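Local coordinates for protein aminoglycoside phosphotransferase (Streptomyces rimosus, PDB 6FUC) that probably transfers a phosphate group from ATP to the 3''-hydroxyl of streptomycin, a modification that confers resistance to the antibiotic, at residues 7-11 with 42-46; 218-222 with 251-256. All coordinates share one frame; numbering follows the deposited sequence. Where two conformers were deposited one is given.

Interaction 1. Residues 7-11 with 42-46; sequences FLTLL and AKCVP
Phe7 and Leu11, one turn apart on helix 4-12, lie against Cys44 and Ala42 of strand 40-45, joining an N-terminal helix to the five-stranded antiparallel sheet of a protein-kinase-like N-lobe. Helix and strand axes approach to 9.4 Å and cross at 134°, the helix running broadly against the strand. The tight part is centred on the Phe7 ring. Cys44 brings its CB over one face in a CH-pi contact, 3.6 Å from the ring centroid and 15° off the normal, displaced toward the rim, where CB lies 3.4 Å from Phe7 CG. Cys44 SG meets the same ring only obliquely, 4.8 Å from its centroid, a secondary sulfur-aromatic contact. With CG of Phe7 beside the backbone N (chi1 -68°), the ring slants across the strand from Cys44 to the Val45-Pro46 peptide. One turn on, Leu11 CD2 rests 3.6 Å from Ala42 CB and 3.9 Å from Cys44 SG, so the sulfur sits between the two helix side chains. Phe33 of the adjacent strand and Trp20 also touch this apolar layer. Lys43 and Val45 point away, to the face of the sheet carrying helix 50-63, where Lys43 NZ forms a salt bridge with Glu56; this pair resembles the lysine-glutamate bridge of protein kinases. The loose side is at Thr9, which is exposed and turns its hydroxyl back to Thr5 O. Arg77 of strand 73-79 hydrogen-bonds the carbonyl O of Leu10. Beyond Cys44 the ring tip meets mainly backbone: Val45 O lies obliquely to the ring, 3.5 Å from Phe7 CE1, while partly exposed Pro46 adds little area, its N at the ring edge and its CD 4.0 Å from Phe7 CZ.

Interaction 2. Residues 218-222 with 251-256; sequences PYADL and YGIALD
Two torsions set up the meeting of Tyr219 with the 251-256 loop: Tyr219 places its CG beside the backbone N (chi1 -78°), sending the phenol outward from the start of helix 219-233, and Ile253 holds CG1 opposite its own backbone N (chi1 -165°), extending CD1 back toward that helix. The two side chains arrive from opposite directions and pass each other, Ile253 CD1 reaching 3.8 Å from Tyr219 CE2 and 4.0 Å from Pro218 CG. At the far end of the phenol, Tyr219 OH donates to Ala254 O at 2.6 Å. This carbonyl lies at the ring edge, near its plane; the C=O...O angle of 128° is well bent, and the hydroxyl sits somewhat outside the carbonyl plane. The same oxygen accepts a weak bond from Asp256 N, 3.2 Å from Tyr219 OH. Asp256 O and Leu222 CD1 lie over opposite faces of the ring. Leu222 CD1 also packs 4.2 Å from Ile253 CG2, and Tyr251 OH rests 3.6 Å from Pro218 CB while making its hydrogen bond to His118. The contact therefore ties the first turn of helix 219-233 to the linker between helices 243-251 and 257-266 in the kinase-like C-lobe. Asp256 is the N-cap of the latter helix and also salt-bridges Arg259. Within 218-222, Asp221 receives the backbone N-H groups of His187 and Gly188 and bonds His118, much as the helix F aspartate of protein kinases holds the catalytic loop. Acting as both donor and acceptor, the buried phenol hydroxyl gives Ala254 O a short, firm bond and Asp256 N a weak one, which probably fixes the path of a loop lacking regular structure just before the capped helix.

Overall arrangement
Interaction 1 belongs to the N-lobe and interaction 2 to the C-lobe of the kinase-like fold. Their centres stand 36 Å apart on opposite sides of the centre of the chain, and their nearest atoms remain about 15 Å apart, so neither touches the other; along the sequence, one closes before the other opens. By analogy with related kinases, the nucleotide cleft should lie between the lobes. Each contact includes, in one of its segments, a residue that does not touch the partner segment but probably matters there: Lys43 in 42-46, and Asp221 in 218-222, which reaches the start of the His-Gly-Asp motif, probably catalytic as in relatives.

Interaction 1. Residues 7-11 with 42-46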
ATOM      1  N   PHE A   7      21.535  -7.132   7.415  1.00 12.00           N
ATOM      2  CA  PHE A   7      20.906  -5.936   6.890  1.00 12.72           C
ATOM      3  C   PHE A   7      21.644  -4.688   7.350  1.00 12.61           C
ATOM      4  O   PHE A   7      21.926  -3.791   6.554  1.00 12.77           O
ATOM      5  CB  PHE A   7      19.468  -5.921   7.312  1.00 14.30           C
ATOM      6  CG  PHE A   7      18.594  -6.998   6.686  1.00 14.29           C
ATOM      7  CD1 PHE A   7      18.982  -7.722   5.568  1.00 14.73           C
ATOM      8  CD2 PHE A   7      17.378  -7.267   7.263  1.00 15.92           C
ATOM      9  CE1 PHE A   7      18.125  -8.650   5.024  1.00 15.77           C
ATOM     10  CE2 PHE A   7      16.488  -8.170   6.712  1.00 16.25           C
ATOM     11  CZ  PHE A   7      16.916  -8.889   5.603  1.00 16.68           C
ATOM     12  N   LEU A   8      22.032  -4.674   8.612  1.00 14.18           N
ATOM     13  CA  LEU A   8      22.736  -3.522   9.113  1.00 15.47           C
ATOM     14  C   LEU A   8      24.134  -3.413   8.415  1.00 15.02           C
ATOM     15  O   LEU A   8      24.627  -2.314   8.171  1.00 16.29           O
ATOM     16  CB  LEU A   8      22.882  -3.553  10.646  1.00 17.88           C
ATOM     17  CG  LEU A   8      21.551  -3.187  11.371  1.00 21.08           C
ATOM     18  CD1 LEU A   8      21.592  -3.613  12.843  1.00 21.86           C
ATOM     19  CD2 LEU A   8      21.259  -1.702  11.256  1.00 24.07           C
ATOM     20  N   THR A   9      24.727  -4.525   8.011  1.00 15.56           N
ATOM     21  CA  THR A   9      25.979  -4.478   7.256  1.00 15.82           C
ATOM     22  C   THR A   9      25.804  -3.714   5.940  1.00 12.72           C
ATOM     23  O   THR A   9      26.611  -2.883   5.586  1.00 13.92           O
ATOM     24  CB  THR A   9      26.539  -5.869   7.052  1.00 18.37           C
ATOM     25  OG1 THR A   9      26.788  -6.455   8.352  1.00 24.72           O
ATOM     26  CG2 THR A   9      27.785  -5.855   6.357  1.00 20.23           C
ATOM     27  N   LEU A  10      24.731  -4.023   5.241  1.00 11.21           N
ATOM     28  CA  LEU A  10      24.429  -3.307   4.022  1.00 10.55           C
ATOM     29  C   LEU A  10      24.266  -1.830   4.304  1.00 10.14           C
ATOM     30  O   LEU A  10      24.743  -0.991   3.536  1.00 10.29           O
ATOM     31  CB  LEU A  10      23.136  -3.806   3.310  1.00 12.44           C
ATOM     32  CG  LEU A  10      23.189  -5.217   2.743  1.00 13.22           C
ATOM     33  CD1 LEU A  10      21.841  -5.669   2.289  1.00 18.01           C
ATOM     34  CD2 LEU A  10      24.154  -5.217   1.567  1.00 17.12           C
ATOM     35  N   LEU A  11      23.491  -1.488   5.363  1.00 10.01           N
ATOM     36  CA  LEU A  11      23.171  -0.110   5.616  1.00  9.96           C
ATOM     37  C   LEU A  11      24.374   0.709   6.104  1.00 10.03           C
ATOM     38  O   LEU A  11      24.489   1.894   5.825  1.00 10.89           O
ATOM     39  CB  LEU A  11      22.034   0.008   6.587  1.00 11.54           C
ATOM     40  CG  LEU A  11      20.717  -0.657   6.162  1.00 11.98           C
ATOM     41  CD1 LEU A  11      19.649  -0.423   7.198  1.00 13.73           C
ATOM     42  CD2 LEU A  11      20.283  -0.259   4.749  1.00 13.90           C
ATOM     43  N   ALA A  42      15.085   2.706   5.190  1.00 10.83           N
ATOM     44  CA  ALA A  42      15.663   1.590   4.436  1.00 11.62           C
ATOM     45  C   ALA A  42      14.766   0.361   4.569  1.00 11.83           C
ATOM     46  O   ALA A  42      14.341   0.031   5.692  1.00 17.91           O
ATOM     47  CB  ALA A  42      17.052   1.255   4.823  1.00 13.81           C
ATOM     48  N   LYS A  43      14.527  -0.329   3.502  1.00 11.19           N
ATOM     49  CA  LYS A  43      13.824  -1.587   3.549  1.00 11.63           C
ATOM     50  C   LYS A  43      14.759  -2.635   3.072  1.00 11.02           C
ATOM     51  O   LYS A  43      15.385  -2.478   2.007  1.00 11.52           O
ATOM     52  CB  LYS A  43      12.591  -1.521   2.654  1.00 13.45           C
ATOM     53  CG  LYS A  43      11.733  -2.716   2.639  1.00 15.08           C
ATOM     54  CD  LYS A  43      10.385  -2.418   1.979  1.00 18.04           C
ATOM     55  CE  LYS A  43       9.688  -3.772   1.765  0.50 17.35           C
ATOM     56  NZ  LYS A  43       8.403  -3.506   1.048  0.50 18.75           N
ATOM     57  N   CYS A  44      14.929  -3.697   3.866  1.00 11.75           N
ATOM     58  CA  CYS A  44      15.828  -4.763   3.496  1.00 12.93           C
ATOM     59  C   CYS A  44      15.120  -6.077   3.443  1.00 14.18           C
ATOM     60  O   CYS A  44      14.190  -6.316   4.250  1.00 15.62           O
ATOM     61  CB  CYS A  44      16.975  -4.896   4.493  1.00 14.72           C
ATOM     62  SG  CYS A  44      18.006  -3.416   4.673  1.00 16.01           S
ATOM     63  N   VAL A  45      15.577  -6.955   2.563  1.00 13.25           N
ATOM     64  CA  VAL A  45      14.944  -8.239   2.338  1.00 15.84           C
ATOM     65  C   VAL A  45      16.000  -9.302   2.144  1.00 16.70           C
ATOM     66  O   VAL A  45      17.152  -9.020   1.710  1.00 16.19           O
ATOM     67  CB  VAL A  45      13.980  -8.218   1.098  1.00 16.70           C
ATOM     68  CG1 VAL A  45      12.906  -7.151   1.271  1.00 17.67           C
ATOM     69  CG2 VAL A  45      14.745  -8.093  -0.229  1.00 16.89           C
ATOM     70  N   PRO A  46      15.643 -10.547   2.447  1.00 20.12           N
ATOM     71  CA  PRO A  46      16.595 -11.592   2.196  1.00 21.55           C
ATOM     72  C   PRO A  46      16.728 -11.931   0.720  1.00 22.87           C
ATOM     73  O   PRO A  46      16.004 -11.435  -0.119  1.00 22.01           O
ATOM     74  CB  PRO A  46      16.057 -12.783   3.011  1.00 26.39           C
ATOM     75  CG  PRO A  46      14.691 -12.454   3.378  1.00 26.31           C
ATOM     76  CD  PRO A  46      14.462 -10.999   3.196  1.00 23.39           C
TER

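Interaction 2. Residues 218-222 with 251-256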
ATOM      1  N   PRO A 218      -9.642   0.940  -9.864  1.00  7.71           N
ATOM      2  CA  PRO A 218      -9.473   1.904  -8.748  1.00  7.93           C
ATOM      3  C   PRO A 218      -9.930   1.401  -7.391  1.00  7.75           C
ATOM      4  O   PRO A 218      -9.444   1.880  -6.375  1.00  8.31           O
ATOM      5  CB  PRO A 218     -10.290   3.089  -9.209  1.00  9.85           C
ATOM      6  CG  PRO A 218     -11.236   2.577 -10.250  1.00 10.08           C
ATOM      7  CD  PRO A 218     -10.451   1.475 -10.956  1.00  8.82           C
ATOM      8  N   TYR A 219     -10.924   0.503  -7.362  1.00  7.74           N
ATOM      9  CA  TYR A 219     -11.337  -0.062  -6.050  1.00  8.31           C
ATOM     10  C   TYR A 219     -10.297  -0.897  -5.345  1.00  8.11           C
ATOM     11  O   TYR A 219     -10.422  -1.118  -4.155  1.00  9.01           O
ATOM     12  CB  TYR A 219     -12.689  -0.812  -6.203  1.00  9.39           C
ATOM     13  CG  TYR A 219     -13.836   0.127  -6.249  1.00 10.74           C
ATOM     14  CD1 TYR A 219     -14.257   0.753  -5.100  1.00 13.53           C
ATOM     15  CD2 TYR A 219     -14.446   0.496  -7.411  1.00 13.30           C
ATOM     16  CE1 TYR A 219     -15.271   1.672  -5.104  1.00 19.19           C
ATOM     17  CE2 TYR A 219     -15.517   1.427  -7.440  1.00 16.05           C
ATOM     18  CZ  TYR A 219     -15.869   2.054  -6.285  1.00 19.83           C
ATOM     19  OH  TYR A 219     -16.878   2.987  -6.266  1.00 30.06           O
ATOM     20  N   ALA A 220      -9.247  -1.348  -6.059  1.00  7.88           N
ATOM     21  CA  ALA A 220      -8.148  -1.995  -5.372  1.00  8.34           C
ATOM     22  C   ALA A 220      -7.557  -1.050  -4.336  1.00  8.15           C
ATOM     23  O   ALA A 220      -7.044  -1.504  -3.290  1.00  9.17           O
ATOM     24  CB  ALA A 220      -7.087  -2.475  -6.354  1.00  9.25           C
ATOM     25  N   ASP A 221      -7.528   0.228  -4.644  1.00  7.74           N
ATOM     26  CA  ASP A 221      -7.113   1.287  -3.737  1.00  7.82           C
ATOM     27  C   ASP A 221      -8.244   1.767  -2.863  1.00  7.90           C
ATOM     28  O   ASP A 221      -8.082   1.848  -1.622  1.00  8.89           O
ATOM     29  CB  ASP A 221      -6.544   2.484  -4.544  1.00  7.96           C
ATOM     30  CG  ASP A 221      -5.095   2.427  -4.941  1.00  7.98           C
ATOM     31  OD1 ASP A 221      -4.411   1.439  -4.646  1.00  8.12           O
ATOM     32  OD2 ASP A 221      -4.674   3.408  -5.605  1.00  7.87           O
ATOM     33  N   LEU A 222      -9.394   2.112  -3.419  1.00  8.18           N
ATOM     34  CA  LEU A 222     -10.431   2.745  -2.624  1.00  8.83           C
ATOM     35  C   LEU A 222     -10.966   1.819  -1.525  1.00  9.27           C
ATOM     36  O   LEU A 222     -11.308   2.281  -0.447  1.00  9.51           O
ATOM     37  CB  LEU A 222     -11.552   3.254  -3.463  1.00  9.26           C
ATOM     38  CG  LEU A 222     -11.190   4.286  -4.549  1.00 10.93           C
ATOM     39  CD1 LEU A 222     -12.425   4.676  -5.342  1.00 14.77           C
ATOM     40  CD2 LEU A 222     -10.422   5.454  -3.897  1.00 15.73           C
ATOM     41  N   TYR A 251     -13.771  12.760  -5.612  1.00 14.22           N
ATOM     42  CA  TYR A 251     -12.868  12.018  -6.500  1.00 15.04           C
ATOM     43  C   TYR A 251     -13.500  11.883  -7.909  1.00 15.56           C
ATOM     44  O   TYR A 251     -12.764  11.961  -8.886  1.00 15.96           O
ATOM     45  CB  TYR A 251     -12.614  10.650  -5.881  1.00 13.80           C
ATOM     46  CG  TYR A 251     -11.936   9.642  -6.763  1.00 12.37           C
ATOM     47  CD1 TYR A 251     -12.643   8.870  -7.675  1.00 13.36           C
ATOM     48  CD2 TYR A 251     -10.561   9.459  -6.719  1.00 11.33           C
ATOM     49  CE1 TYR A 251     -12.013   7.887  -8.427  1.00 12.22           C
ATOM     50  CE2 TYR A 251      -9.939   8.469  -7.476  1.00 10.22           C
ATOM     51  CZ  TYR A 251     -10.664   7.730  -8.359  1.00 10.60           C
ATOM     52  OH  TYR A 251     -10.119   6.729  -9.133  1.00 11.56           O
ATOM     53  N   GLY A 252     -14.776  11.644  -8.001  1.00 16.66           N
ATOM     54  CA  GLY A 252     -15.525  11.478  -9.273  1.00 18.60           C
ATOM     55  C   GLY A 252     -15.709  10.010  -9.693  1.00 16.79           C
ATOM     56  O   GLY A 252     -15.246   9.589 -10.779  1.00 21.80           O
ATOM     57  N   ILE A 253     -16.380   9.223  -8.865  1.00 15.64           N
ATOM     58  CA  ILE A 253     -16.710   7.850  -9.198  1.00 16.49           C
ATOM     59  C   ILE A 253     -18.055   7.542  -8.531  1.00 16.67           C
ATOM     60  O   ILE A 253     -18.387   8.094  -7.487  1.00 19.61           O
ATOM     61  CB  ILE A 253     -15.581   6.903  -8.760  1.00 14.96           C
ATOM     62  CG1 ILE A 253     -15.655   5.514  -9.376  1.00 16.36           C
ATOM     63  CG2 ILE A 253     -15.559   6.764  -7.213  1.00 14.98           C
ATOM     64  CD1 ILE A 253     -14.426   4.664  -9.117  1.00 17.64           C
ATOM     65  N   ALA A 254     -18.792   6.623  -9.136  1.00 17.40           N
ATOM     66  CA  ALA A 254     -20.002   6.053  -8.571  1.00 20.78           C
ATOM     67  C   ALA A 254     -19.545   4.966  -7.628  1.00 21.37           C
ATOM     68  O   ALA A 254     -18.556   4.159  -7.919  1.00 24.39           O
ATOM     69  CB  ALA A 254     -20.871   5.443  -9.643  1.00 27.35           C
ATOM     70  N   LEU A 255     -20.171   4.946  -6.463  1.00 17.68           N
ATOM     71  CA  LEU A 255     -19.880   3.822  -5.524  1.00 16.05           C
ATOM     72  C   LEU A 255     -20.442   2.529  -6.097  1.00 15.83           C
ATOM     73  O   LEU A 255     -21.544   2.495  -6.603  1.00 21.93           O
ATOM     74  CB  LEU A 255     -20.483   4.051  -4.138  1.00 20.65           C
ATOM     75  CG  LEU A 255     -19.842   5.225  -3.423  1.00 31.62           C
ATOM     76  CD1 LEU A 255     -20.795   5.713  -2.345  1.00 36.37           C
ATOM     77  CD2 LEU A 255     -18.474   4.838  -2.877  1.00 38.14           C
ATOM     78  N   ASP A 256     -19.703   1.443  -5.953  1.00 16.11           N
ATOM     79  CA  ASP A 256     -20.057   0.084  -6.346  1.00 15.24           C
ATOM     80  C   ASP A 256     -19.690  -0.847  -5.188  1.00 14.68           C
ATOM     81  O   ASP A 256     -18.537  -1.272  -5.045  1.00 15.21           O
ATOM     82  CB  ASP A 256     -19.362  -0.299  -7.667  1.00 16.89           C
ATOM     83  CG  ASP A 256     -19.732  -1.670  -8.157  1.00 19.30           C
ATOM     84  OD1 ASP A 256     -20.194  -2.538  -7.400  1.00 17.18           O
ATOM     85  OD2 ASP A 256     -19.438  -1.914  -9.333  1.00 27.04           O
TER